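Local coordinates for oxidoreductase, short chain dehydrogenase/reductase family protein (Bifidobacterium adolescentis L2-32, PDB 6OW4), which acts as an NADH-dependent 20beta-hydroxysteroid dehydrogenase of the short-chain dehydrogenase/reductase family, at the interface of chains A and B and the interface of chains A and C. Numbering follows the deposited sequence. Chains: chain A/B/C, Oxidoreductase, short chain dehydrogenase/reductase family protein.

Contact 1: the interface of chains A and B. Residues chain A 105, 154, 157-158, 161; chain B 142, 146.
A:Arg158 and A:Arg161 of helix 142-169 converge on the carboxylate of B:Glu142, the first residue of helix 142-170 in the partner subunit. This is a helix-to-helix patch of a two-fold interface in the deposited four-copy assembly, probably biological since tetramers are common in this family, so the same ion cluster recurs with the chains exchanged.

The charged contacts come first. A:Arg158 presents its guanidinium side-on: NE donates to OE2 of B:Glu142 at 3.0 Å, and NH2 donates to OE1 of B:Glu142 at 2.9 Å, forming a salt bridge. Both nitrogens use the syn sides of the carboxylate, whose plane is turned 30° from the guanidinium. The arginine chain folds at chi3 (61°), swinging this NE edge toward the glutamate. A:Arg161 adds a second salt bridge, its NH1 lying 2.8 Å from OE2 of B:Glu142. It comes to the anti side, from the opposite face to A:Arg158 NE, and its guanidinium stands perpendicular to the carboxylate. OE2 therefore accepts from two arginines, which would be expected to stabilise the carboxylate anion. The start of its own helix may add to this through the helix dipole.

Water reinforces the pairing. Water 1 lies in the guanidinium plane of A:Arg161, 2.8 Å from its NH2, and also bonds to OE2 of B:Glu142.

Packing keeps the guanidinium of A:Arg158 in place. The methyl CG2 of A:Thr105 rests toward the rim of one face, while the backbone carbonyl O of A:Asn154 sits over the centre of the other. Threonine suits the first position because its short branch brings a methyl to both guanidinium and carboxylate. The A:Tyr157 ring meets the glutamate edge-first, its CE2 3.9 Å from CD of B:Glu142, with ring and carboxylate planes 54° apart.

One turn along, B:Thr146 ties its hydroxyl back to the carbonyl of B:Glu142 and points its methyl across, with CG2 3.6 Å from ND2 of A:Asn154.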
ATOM      1  N   THR A 105     -31.867  10.596  -5.051  1.00 18.45           N
ATOM      2  CA  THR A 105     -31.556  10.335  -6.484  1.00 18.81           C
ATOM      3  C   THR A 105     -32.292  11.345  -7.378  1.00 19.00           C
ATOM      4  O   THR A 105     -31.749  11.690  -8.446  1.00 18.80           O
ATOM      5  CB  THR A 105     -31.879   8.883  -6.860  1.00 18.80           C
ATOM      6  OG1 THR A 105     -33.261   8.632  -6.603  1.00 18.84           O
ATOM      7  CG2 THR A 105     -31.046   7.877  -6.096  1.00 18.80           C
ATOM      8  N   ASN A 154     -22.543   5.645  -1.666  1.00 15.59           N
ATOM      9  CA  ASN A 154     -23.614   5.756  -2.695  1.00 15.56           C
ATOM     10  C   ASN A 154     -23.745   7.214  -3.152  1.00 14.85           C
ATOM     11  O   ASN A 154     -23.836   7.441  -4.374  1.00 14.85           O
ATOM     12  CB  ASN A 154     -24.949   5.214  -2.185  1.00 16.01           C
ATOM     13  CG  ASN A 154     -24.948   3.709  -2.020  1.00 16.32           C
ATOM     14  OD1 ASN A 154     -23.894   3.079  -2.010  1.00 16.32           O
ATOM     15  ND2 ASN A 154     -26.126   3.126  -1.884  1.00 17.10           N
ATOM     16  N   TYR A 157     -20.750   8.178  -5.357  1.00 14.64           N
ATOM     17  CA  TYR A 157     -20.872   7.423  -6.631  1.00 15.04           C
ATOM     18  C   TYR A 157     -21.728   8.226  -7.618  1.00 14.99           C
ATOM     19  O   TYR A 157     -21.235   8.556  -8.711  1.00 14.88           O
ATOM     20  CB  TYR A 157     -21.446   6.022  -6.391  1.00 15.54           C
ATOM     21  CG  TYR A 157     -22.385   5.537  -7.467  1.00 16.11           C
ATOM     22  CD1 TYR A 157     -21.925   5.212  -8.733  1.00 16.23           C
ATOM     23  CD2 TYR A 157     -23.742   5.418  -7.222  1.00 16.45           C
ATOM     24  CE1 TYR A 157     -22.789   4.776  -9.725  1.00 16.78           C
ATOM     25  CE2 TYR A 157     -24.619   4.984  -8.201  1.00 16.96           C
ATOM     26  CZ  TYR A 157     -24.143   4.660  -9.457  1.00 17.08           C
ATOM     27  OH  TYR A 157     -25.018   4.240 -10.420  1.00 17.45           O
ATOM     28  N   ARG A 158     -22.964   8.550  -7.234  1.00 15.24           N
ATOM     29  CA  ARG A 158     -23.984   9.113  -8.160  1.00 15.30           C
ATOM     30  C   ARG A 158     -23.618  10.559  -8.523  1.00 14.99           C
ATOM     31  O   ARG A 158     -23.845  10.929  -9.693  1.00 14.99           O
ATOM     32  CB  ARG A 158     -25.395   8.961  -7.580  1.00 15.58           C
ATOM     33  CG  ARG A 158     -25.673   9.731  -6.296  1.00 15.69           C
ATOM     34  CD  ARG A 158     -27.116   9.516  -5.872  1.00 15.83           C
ATOM     35  NE  ARG A 158     -27.415   8.111  -5.608  1.00 15.98           N
ATOM     36  CZ  ARG A 158     -27.516   7.545  -4.406  1.00 15.91           C
ATOM     37  NH1 ARG A 158     -27.355   8.254  -3.300  1.00 15.78           N
ATOM     38  NH2 ARG A 158     -27.793   6.256  -4.315  1.00 16.19           N
ATOM     39  N   ARG A 161     -20.996  10.145 -10.930  1.00 15.15           N
ATOM     40  CA  ARG A 161     -21.598   9.570 -12.163  1.00 15.69           C
ATOM     41  C   ARG A 161     -22.091  10.694 -13.085  1.00 15.69           C
ATOM     42  O   ARG A 161     -21.791  10.623 -14.291  1.00 15.50           O
ATOM     43  CB  ARG A 161     -22.741   8.610 -11.821  1.00 16.09           C
ATOM     44  CG  ARG A 161     -23.084   7.652 -12.952  1.00 16.57           C
ATOM     45  CD  ARG A 161     -24.408   6.940 -12.760  1.00 16.88           C
ATOM     46  NE  ARG A 161     -25.501   7.886 -12.565  1.00 16.88           N
ATOM     47  CZ  ARG A 161     -26.221   8.028 -11.451  1.00 17.11           C
ATOM     48  NH1 ARG A 161     -25.997   7.270 -10.390  1.00 17.04           N
ATOM     49  NH2 ARG A 161     -27.179   8.936 -11.410  1.00 17.23           N
TER
ATOM     50  N   GLU B 142     -28.059   2.763 -10.740  1.00 26.09           N
ATOM     51  CA  GLU B 142     -28.411   2.799  -9.296  1.00 25.26           C
ATOM     52  C   GLU B 142     -28.709   1.376  -8.810  1.00 25.52           C
ATOM     53  O   GLU B 142     -28.251   1.026  -7.709  1.00 24.92           O
ATOM     54  CB  GLU B 142     -29.608   3.722  -9.067  1.00 25.45           C
ATOM     55  CG  GLU B 142     -29.263   5.196  -9.181  1.00 25.06           C
ATOM     56  CD  GLU B 142     -28.421   5.747  -8.041  1.00 24.83           C
ATOM     57  OE1 GLU B 142     -28.481   5.186  -6.927  1.00 24.65           O
ATOM     58  OE2 GLU B 142     -27.710   6.743  -8.270  1.00 25.02           O
ATOM     59  N   THR B 146     -26.274  -0.306  -6.026  1.00 24.48           N
ATOM     60  CA  THR B 146     -26.878  -0.556  -4.688  1.00 25.46           C
ATOM     61  C   THR B 146     -27.001  -2.066  -4.441  1.00 25.39           C
ATOM     62  O   THR B 146     -26.789  -2.487  -3.288  1.00 25.54           O
ATOM     63  CB  THR B 146     -28.220   0.170  -4.538  1.00 25.82           C
ATOM     64  OG1 THR B 146     -29.092  -0.231  -5.596  1.00 26.66           O
ATOM     65  CG2 THR B 146     -28.069   1.675  -4.547  1.00 25.97           C
TER
HETATM   66  O   HOH W   1     -28.741   9.186  -9.075  1.00 23.16           O

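Contact 2: the interface of chains A and C. Residues chain A 37, 60, 63-64, 266-267, 270; chain C 32-34, 37.
The backbone N of C:Ile33 donates to the side-chain amide oxygen OE1 of A:Gln63 at 2.9 Å, nearly straight at 163° but approaching from above the carbonyl plane. The chain of A:Gln63 starts anti to its backbone N (chi1 -166°) and runs extended beyond CG, long enough to carry the amide from the end of helix 52-63 to the start of 3-10 helix 33-37. A glutamine fits here because its neutral oxygen can take up an N-H at the first turn of that helix. The amide also lies against C:Ser32, a small residue whose CA comes 3.6 Å from CD of A:Gln63.

Beyond this bond the patch is apolar, part of a two-fold, probably biological interface. C:Ile33 wedges between helices 52-63 and 262-273: its CG1 packs 3.8 Å from CB of A:Ala60, and its CD1 points toward the methyl of A:Ala266. The two alanines, being short, allow the branched side chain to sit close to both helices. A:Leu270 slides past C:Ile33 in the opposite direction, and its CD2 also reaches CE1 of C:Phe37, 3.8 Å away. C:Leu34 turns its CD2 toward that same leucine methyl.

A:Phe37 meets its counterpart C:Phe37 in an offset, tilted arrangement, the planes about 40° apart and CD2 of C:Phe37 over the rim of the A:Phe37 face; the shortest approach of the two rings is doubtful. At its tip, C:Phe37 places CZ 3.8 Å from the backbone O of A:Ser267.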
ATOM      1  N   PHE A  37      -1.337  25.628 -14.083  1.00 24.43           N
ATOM      2  CA  PHE A  37      -2.137  25.764 -12.835  1.00 24.58           C
ATOM      3  C   PHE A  37      -3.345  26.682 -13.066  1.00 24.13           C
ATOM      4  O   PHE A  37      -4.179  26.809 -12.144  1.00 24.26           O
ATOM      5  CB  PHE A  37      -1.254  26.271 -11.693  1.00 24.58           C
ATOM      6  CG  PHE A  37      -0.130  25.333 -11.330  1.00 25.25           C
ATOM      7  CD1 PHE A  37      -0.349  24.253 -10.489  1.00 25.33           C
ATOM      8  CD2 PHE A  37       1.143  25.520 -11.849  1.00 25.60           C
ATOM      9  CE1 PHE A  37       0.685  23.387 -10.167  1.00 25.42           C
ATOM     10  CE2 PHE A  37       2.175  24.655 -11.525  1.00 25.76           C
ATOM     11  CZ  PHE A  37       1.945  23.591 -10.683  1.00 25.80           C
ATOM     12  N   ALA A  60     -10.361  28.550  -4.487  1.00 15.33           N
ATOM     13  CA  ALA A  60      -9.053  28.329  -5.147  1.00 15.53           C
ATOM     14  C   ALA A  60      -9.261  28.205  -6.661  1.00 15.45           C
ATOM     15  O   ALA A  60      -8.576  28.925  -7.414  1.00 15.62           O
ATOM     16  CB  ALA A  60      -8.386  27.100  -4.580  1.00 15.48           C
ATOM     17  N   GLN A  63     -10.393  31.502  -8.145  1.00 18.97           N
ATOM     18  CA  GLN A  63      -9.233  32.435  -8.167  1.00 19.67           C
ATOM     19  C   GLN A  63      -8.284  32.043  -9.307  1.00 19.69           C
ATOM     20  O   GLN A  63      -7.624  32.948  -9.852  1.00 20.36           O
ATOM     21  CB  GLN A  63      -8.506  32.431  -6.822  1.00 19.66           C
ATOM     22  CG  GLN A  63      -7.541  33.596  -6.652  1.00 19.85           C
ATOM     23  CD  GLN A  63      -7.146  33.796  -5.210  1.00 19.79           C
ATOM     24  OE1 GLN A  63      -6.790  32.852  -4.505  1.00 19.85           O
ATOM     25  NE2 GLN A  63      -7.207  35.036  -4.755  1.00 19.75           N
ATOM     26  N   ALA A  64      -8.224  30.750  -9.647  1.00 20.25           N
ATOM     27  CA  ALA A  64      -7.433  30.200 -10.773  1.00 20.77           C
ATOM     28  C   ALA A  64      -8.126  30.518 -12.106  1.00 21.00           C
ATOM     29  O   ALA A  64      -7.448  30.433 -13.148  1.00 21.44           O
ATOM     30  CB  ALA A  64      -7.230  28.715 -10.594  1.00 21.14           C
ATOM     31  N   ALA A 266      -6.879  22.859  -0.590  1.00 13.88           N
ATOM     32  CA  ALA A 266      -7.322  23.669  -1.750  1.00 14.16           C
ATOM     33  C   ALA A 266      -6.227  23.700  -2.827  1.00 14.17           C
ATOM     34  O   ALA A 266      -6.570  23.556  -4.016  1.00 14.11           O
ATOM     35  CB  ALA A 266      -7.698  25.060  -1.296  1.00 14.27           C
ATOM     36  N   SER A 267      -4.963  23.874  -2.432  1.00 14.16           N
ATOM     37  CA  SER A 267      -3.792  23.892  -3.350  1.00 14.20           C
ATOM     38  C   SER A 267      -3.651  22.529  -4.043  1.00 14.20           C
ATOM     39  O   SER A 267      -3.278  22.516  -5.232  1.00 14.62           O
ATOM     40  CB  SER A 267      -2.525  24.282  -2.630  1.00 13.99           C
ATOM     41  OG  SER A 267      -2.326  23.480  -1.478  1.00 13.76           O
ATOM     42  N   LEU A 270      -6.473  22.079  -6.726  1.00 14.62           N
ATOM     43  CA  LEU A 270      -6.088  22.892  -7.910  1.00 14.85           C
ATOM     44  C   LEU A 270      -5.084  22.107  -8.761  1.00 14.77           C
ATOM     45  O   LEU A 270      -5.239  22.099  -9.992  1.00 15.13           O
ATOM     46  CB  LEU A 270      -5.501  24.230  -7.447  1.00 15.11           C
ATOM     47  CG  LEU A 270      -5.035  25.172  -8.560  1.00 15.35           C
ATOM     48  CD1 LEU A 270      -6.130  25.394  -9.594  1.00 15.26           C
ATOM     49  CD2 LEU A 270      -4.576  26.503  -7.985  1.00 15.62           C
TER
ATOM     50  N   SER C  32      -3.590  35.062  -2.514  1.00 25.59           N
ATOM     51  CA  SER C  32      -3.848  34.308  -3.769  1.00 25.11           C
ATOM     52  C   SER C  32      -3.277  32.891  -3.656  1.00 24.32           C
ATOM     53  O   SER C  32      -2.110  32.754  -3.252  1.00 24.70           O
ATOM     54  CB  SER C  32      -3.292  35.022  -4.972  1.00 25.78           C
ATOM     55  OG  SER C  32      -3.689  34.369  -6.171  1.00 24.99           O
ATOM     56  N   ILE C  33      -4.079  31.885  -4.018  1.00 23.73           N
ATOM     57  CA  ILE C  33      -3.723  30.435  -3.967  1.00 22.71           C
ATOM     58  C   ILE C  33      -2.555  30.170  -4.929  1.00 22.84           C
ATOM     59  O   ILE C  33      -1.744  29.271  -4.634  1.00 21.57           O
ATOM     60  CB  ILE C  33      -4.960  29.561  -4.274  1.00 22.54           C
ATOM     61  CG1 ILE C  33      -4.769  28.113  -3.812  1.00 22.24           C
ATOM     62  CG2 ILE C  33      -5.352  29.638  -5.744  1.00 22.51           C
ATOM     63  CD1 ILE C  33      -4.936  27.916  -2.323  1.00 22.28           C
ATOM     64  N   LEU C  34      -2.468  30.941  -6.019  1.00 23.50           N
ATOM     65  CA  LEU C  34      -1.445  30.793  -7.091  1.00 23.72           C
ATOM     66  C   LEU C  34      -0.057  31.187  -6.568  1.00 23.65           C
ATOM     67  O   LEU C  34       0.938  30.708  -7.147  1.00 23.48           O
ATOM     68  CB  LEU C  34      -1.844  31.659  -8.290  1.00 24.44           C
ATOM     69  CG  LEU C  34      -3.168  31.293  -8.962  1.00 24.95           C
ATOM     70  CD1 LEU C  34      -3.586  32.372  -9.948  1.00 25.49           C
ATOM     71  CD2 LEU C  34      -3.077  29.943  -9.655  1.00 25.05           C
ATOM     72  N   PHE C  37       2.602  28.500  -5.431  1.00 22.64           N
ATOM     73  CA  PHE C  37       3.377  27.784  -6.481  1.00 22.74           C
ATOM     74  C   PHE C  37       4.653  28.562  -6.827  1.00 22.92           C
ATOM     75  O   PHE C  37       5.518  28.002  -7.534  1.00 22.43           O
ATOM     76  CB  PHE C  37       2.491  27.532  -7.703  1.00 22.94           C
ATOM     77  CG  PHE C  37       1.299  26.657  -7.412  1.00 23.24           C
ATOM     78  CD1 PHE C  37       0.095  27.212  -7.010  1.00 23.93           C
ATOM     79  CD2 PHE C  37       1.386  25.277  -7.508  1.00 23.67           C
ATOM     80  CE1 PHE C  37      -0.999  26.408  -6.728  1.00 24.10           C
ATOM     81  CE2 PHE C  37       0.292  24.474  -7.225  1.00 23.55           C
ATOM     82  CZ  PHE C  37      -0.899  25.040  -6.836  1.00 23.75           C
TER

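Contact 1 and contact 2 lie about 30 Å apart, measured between the centres of their C-alpha atoms, and share no residue of chain A. Contact 1 uses helices 105-118 and 142-169, whereas contact 2 uses 3-10 helix 33-37, helices 52-63 and 262-273. Each subunit can therefore bind two neighbours at once through separate surfaces. Because both interfaces are two-fold, repeating them is consistent with the four-copy deposited assembly. Their chemistry also differs: the patch of contact 1 is mainly charged and that of contact 2 mainly apolar, with a hydrogen bond to a backbone N-H.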